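Local structure of protein involved in catabolism of external DNA (Legionella pneumophila subsp. pneumophila, 2OO3) at residues V17-T22 against C195-V200. The protein probably methylates N6 of adenine 2030 in 23S ribosomal RNA, using S-adenosyl-L-methionine as the methyl donor. Numbering follows the deposited sequence.
Sequences VIKHIT and CVWYPV
Lys-19 lays the end of its side chain over one face of the Trp-197 indole. Its CE sits 4.0 Å from the centroid of the five-membered ring of Trp-197, only 8° off the ring normal, a CH-pi contact, and NZ follows as a cation-pi partner 4.3 Å from the same centroid. Nearer the helix, Lys-19 CB touches CD1 of Trp-197 at 3.9 Å, at the rim of the indole. A bend at chi3 (31°) folds the lysine chain back, which lets CB and CE both touch the pyrrole part of the ring while NZ comes above CD2. The indole stands off the strand toward the helix, with CG anti to the backbone N (chi1 178°), and its opposite face is backed by Pro-199 N. NZ is not held by the ring alone: it makes salt bridges to Asp-16 and to Asp-166, the predicted proton acceptor. Trp-197 therefore flanks a lysine that reaches into the probable active site, beside the S-adenosyl-L-methionine pocket to which His-20 is predicted to belong.

One helical turn further on, the contact is apolar and looser, with Thr-22 CG2 facing Cys-195 SG at 4.3 Å. The threonine hydroxyl turns back to its own helix, where OG1 donates to Ile-18 O at 2.7 Å; that carbonyl also accepts from Thr-22 N, on the opposite face of its plane. This bond fixes the rotation of Thr-22 and leaves its methyl group directed at the strand.

Helix 14-30 thus packs on the mixed sheet of this Rossmann-like methyltransferase at strand 193-200, which runs between parallel strand 161-165 and antiparallel strand 237-243, while helix 249-263 covers Val-17, Ile-18, Ile-21 and Thr-22.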
ATOM      1  N   VAL A  17      -3.694   7.053  -2.766  1.00  6.07           N
ATOM      2  CA  VAL A  17      -4.982   6.540  -3.199  1.00  5.54           C
ATOM      3  C   VAL A  17      -4.830   5.149  -3.822  1.00  6.19           C
ATOM      4  O   VAL A  17      -5.495   4.175  -3.387  1.00  5.31           O
ATOM      5  CB  VAL A  17      -5.698   7.506  -4.184  1.00  5.89           C
ATOM      6  CG1 VAL A  17      -6.976   6.830  -4.760  1.00  4.35           C
ATOM      7  CG2 VAL A  17      -6.061   8.795  -3.467  1.00  3.63           C
ATOM      8  N   ILE A  18      -3.938   5.025  -4.815  1.00  7.15           N
ATOM      9  CA  ILE A  18      -3.791   3.715  -5.442  1.00  7.38           C
ATOM     10  C   ILE A  18      -3.202   2.661  -4.492  1.00  6.64           C
ATOM     11  O   ILE A  18      -3.635   1.491  -4.467  1.00  6.89           O
ATOM     12  CB  ILE A  18      -3.056   3.743  -6.805  1.00  8.44           C
ATOM     13  CG1 ILE A  18      -2.960   2.305  -7.391  1.00  9.50           C
ATOM     14  CG2 ILE A  18      -1.654   4.303  -6.675  1.00  7.11           C
ATOM     15  CD1 ILE A  18      -4.351   1.589  -7.654  1.00 11.02           C
ATOM     16  N   LYS A  19      -2.239   3.060  -3.683  1.00  7.43           N
ATOM     17  CA  LYS A  19      -1.650   2.122  -2.718  1.00  7.28           C
ATOM     18  C   LYS A  19      -2.689   1.613  -1.695  1.00  6.22           C
ATOM     19  O   LYS A  19      -2.747   0.406  -1.370  1.00  5.60           O
ATOM     20  CB  LYS A  19      -0.413   2.778  -2.080  1.00  7.50           C
ATOM     21  CG  LYS A  19      -0.231   2.631  -0.616  1.00 12.60           C
ATOM     22  CD  LYS A  19       0.980   3.432  -0.050  1.00 11.10           C
ATOM     23  CE  LYS A  19       1.298   4.716  -0.814  1.00 18.89           C
ATOM     24  NZ  LYS A  19       2.379   5.490  -0.135  1.00 20.13           N
ATOM     25  N   HIS A  20      -3.520   2.514  -1.187  1.00  6.42           N
ATOM     26  CA  HIS A  20      -4.471   2.125  -0.144  1.00  6.61           C
ATOM     27  C   HIS A  20      -5.672   1.348  -0.679  1.00  6.94           C
ATOM     28  O   HIS A  20      -6.147   0.447  -0.021  1.00  7.37           O
ATOM     29  CB  HIS A  20      -4.903   3.336   0.676  1.00  6.31           C
ATOM     30  CG  HIS A  20      -3.802   3.890   1.541  1.00  7.44           C
ATOM     31  ND1 HIS A  20      -3.729   5.222   1.889  1.00  6.14           N
ATOM     32  CD2 HIS A  20      -2.745   3.284   2.148  1.00  5.96           C
ATOM     33  CE1 HIS A  20      -2.683   5.417   2.676  1.00  6.09           C
ATOM     34  NE2 HIS A  20      -2.064   4.261   2.840  1.00  7.21           N
ATOM     35  N   ILE A  21      -6.139   1.669  -1.885  1.00  6.15           N
ATOM     36  CA  ILE A  21      -7.201   0.868  -2.476  1.00  5.82           C
ATOM     37  C   ILE A  21      -6.667  -0.531  -2.724  1.00  6.33           C
ATOM     38  O   ILE A  21      -7.378  -1.519  -2.443  1.00  6.09           O
ATOM     39  CB  ILE A  21      -7.719   1.472  -3.815  1.00  5.76           C
ATOM     40  CG1 ILE A  21      -8.314   2.854  -3.532  1.00  5.93           C
ATOM     41  CG2 ILE A  21      -8.750   0.519  -4.467  1.00  7.33           C
ATOM     42  CD1 ILE A  21      -8.661   3.668  -4.807  1.00  5.11           C
ATOM     43  N   THR A  22      -5.431  -0.608  -3.253  1.00  4.87           N
ATOM     44  CA  THR A  22      -4.738  -1.901  -3.446  1.00  5.03           C
ATOM     45  C   THR A  22      -4.706  -2.695  -2.144  1.00  5.35           C
ATOM     46  O   THR A  22      -5.100  -3.855  -2.116  1.00  4.54           O
ATOM     47  CB  THR A  22      -3.329  -1.711  -4.002  1.00  5.92           C
ATOM     48  OG1 THR A  22      -3.442  -1.117  -5.316  1.00  5.98           O
ATOM     49  CG2 THR A  22      -2.613  -3.055  -4.143  1.00  9.26           C
ATOM     50  N   CYS A 195       3.579  -7.119  -0.975  1.00  5.88           N
ATOM     51  CA  CYS A 195       3.127  -5.975  -1.740  1.00  6.14           C
ATOM     52  C   CYS A 195       4.059  -4.802  -1.452  1.00  6.61           C
ATOM     53  O   CYS A 195       4.095  -4.282  -0.338  1.00  6.26           O
ATOM     54  CB  CYS A 195       1.708  -5.596  -1.338  1.00  5.97           C
ATOM     55  SG  CYS A 195       1.057  -4.215  -2.270  1.00  7.24           S
ATOM     56  N   VAL A 196       4.808  -4.369  -2.456  1.00  5.99           N
ATOM     57  CA  VAL A 196       5.727  -3.234  -2.253  1.00  4.95           C
ATOM     58  C   VAL A 196       5.344  -2.086  -3.200  1.00  5.82           C
ATOM     59  O   VAL A 196       5.141  -2.305  -4.405  1.00  5.70           O
ATOM     60  CB  VAL A 196       7.212  -3.659  -2.414  1.00  5.50           C
ATOM     61  CG1 VAL A 196       7.472  -4.279  -3.782  1.00  5.44           C
ATOM     62  CG2 VAL A 196       8.199  -2.483  -2.134  1.00  5.14           C
ATOM     63  N   TRP A 197       5.198  -0.894  -2.621  1.00  5.74           N
ATOM     64  CA  TRP A 197       4.940   0.336  -3.358  1.00  6.26           C
ATOM     65  C   TRP A 197       6.286   0.906  -3.822  1.00  6.01           C
ATOM     66  O   TRP A 197       7.287   0.865  -3.067  1.00  6.71           O
ATOM     67  CB  TRP A 197       4.225   1.356  -2.435  1.00  6.30           C
ATOM     68  CG  TRP A 197       3.977   2.679  -3.131  1.00  5.83           C
ATOM     69  CD1 TRP A 197       2.946   2.980  -4.013  1.00  5.08           C
ATOM     70  CD2 TRP A 197       4.826   3.831  -3.085  1.00  4.79           C
ATOM     71  NE1 TRP A 197       3.110   4.266  -4.491  1.00  5.95           N
ATOM     72  CE2 TRP A 197       4.247   4.812  -3.931  1.00  5.48           C
ATOM     73  CE3 TRP A 197       6.039   4.119  -2.432  1.00  2.63           C
ATOM     74  CZ2 TRP A 197       4.838   6.061  -4.134  1.00  6.63           C
ATOM     75  CZ3 TRP A 197       6.605   5.377  -2.596  1.00  6.84           C
ATOM     76  CH2 TRP A 197       5.994   6.344  -3.432  1.00  6.52           C
ATOM     77  N   TYR A 198       6.302   1.523  -5.010  1.00  6.34           N
ATOM     78  CA  TYR A 198       7.494   2.232  -5.485  1.00  5.19           C
ATOM     79  C   TYR A 198       7.091   3.460  -6.299  1.00  6.38           C
ATOM     80  O   TYR A 198       6.008   3.466  -6.919  1.00  6.27           O
ATOM     81  CB  TYR A 198       8.364   1.290  -6.327  1.00  5.95           C
ATOM     82  CG  TYR A 198       7.680   0.751  -7.565  1.00  5.08           C
ATOM     83  CD1 TYR A 198       7.758   1.427  -8.780  1.00  5.64           C
ATOM     84  CD2 TYR A 198       6.962  -0.460  -7.525  1.00  6.53           C
ATOM     85  CE1 TYR A 198       7.132   0.920  -9.938  1.00  6.33           C
ATOM     86  CE2 TYR A 198       6.355  -0.970  -8.648  1.00  7.10           C
ATOM     87  CZ  TYR A 198       6.434  -0.277  -9.850  1.00  6.78           C
ATOM     88  OH  TYR A 198       5.814  -0.802 -10.952  1.00  6.79           O
ATOM     89  N   PRO A 199       7.932   4.515  -6.286  1.00  6.40           N
ATOM     90  CA  PRO A 199       7.676   5.685  -7.097  1.00  6.93           C
ATOM     91  C   PRO A 199       8.320   5.605  -8.469  1.00  7.27           C
ATOM     92  O   PRO A 199       9.210   4.786  -8.705  1.00  7.31           O
ATOM     93  CB  PRO A 199       8.364   6.812  -6.302  1.00  7.34           C
ATOM     94  CG  PRO A 199       9.527   6.144  -5.632  1.00  5.88           C
ATOM     95  CD  PRO A 199       9.138   4.684  -5.445  1.00  6.81           C
ATOM     96  N   VAL A 200       7.849   6.477  -9.363  1.00  8.28           N
ATOM     97  CA  VAL A 200       8.541   6.793 -10.606  1.00  8.68           C
ATOM     98  C   VAL A 200       8.994   8.258 -10.526  1.00  8.40           C
ATOM     99  O   VAL A 200       8.205   9.214 -10.747  1.00  9.29           O
ATOM    100  CB  VAL A 200       7.655   6.539 -11.857  1.00  8.79           C
ATOM    101  CG1 VAL A 200       8.489   6.809 -13.145  1.00 11.00           C
ATOM    102  CG2 VAL A 200       7.160   5.106 -11.857  1.00  9.02           C
TER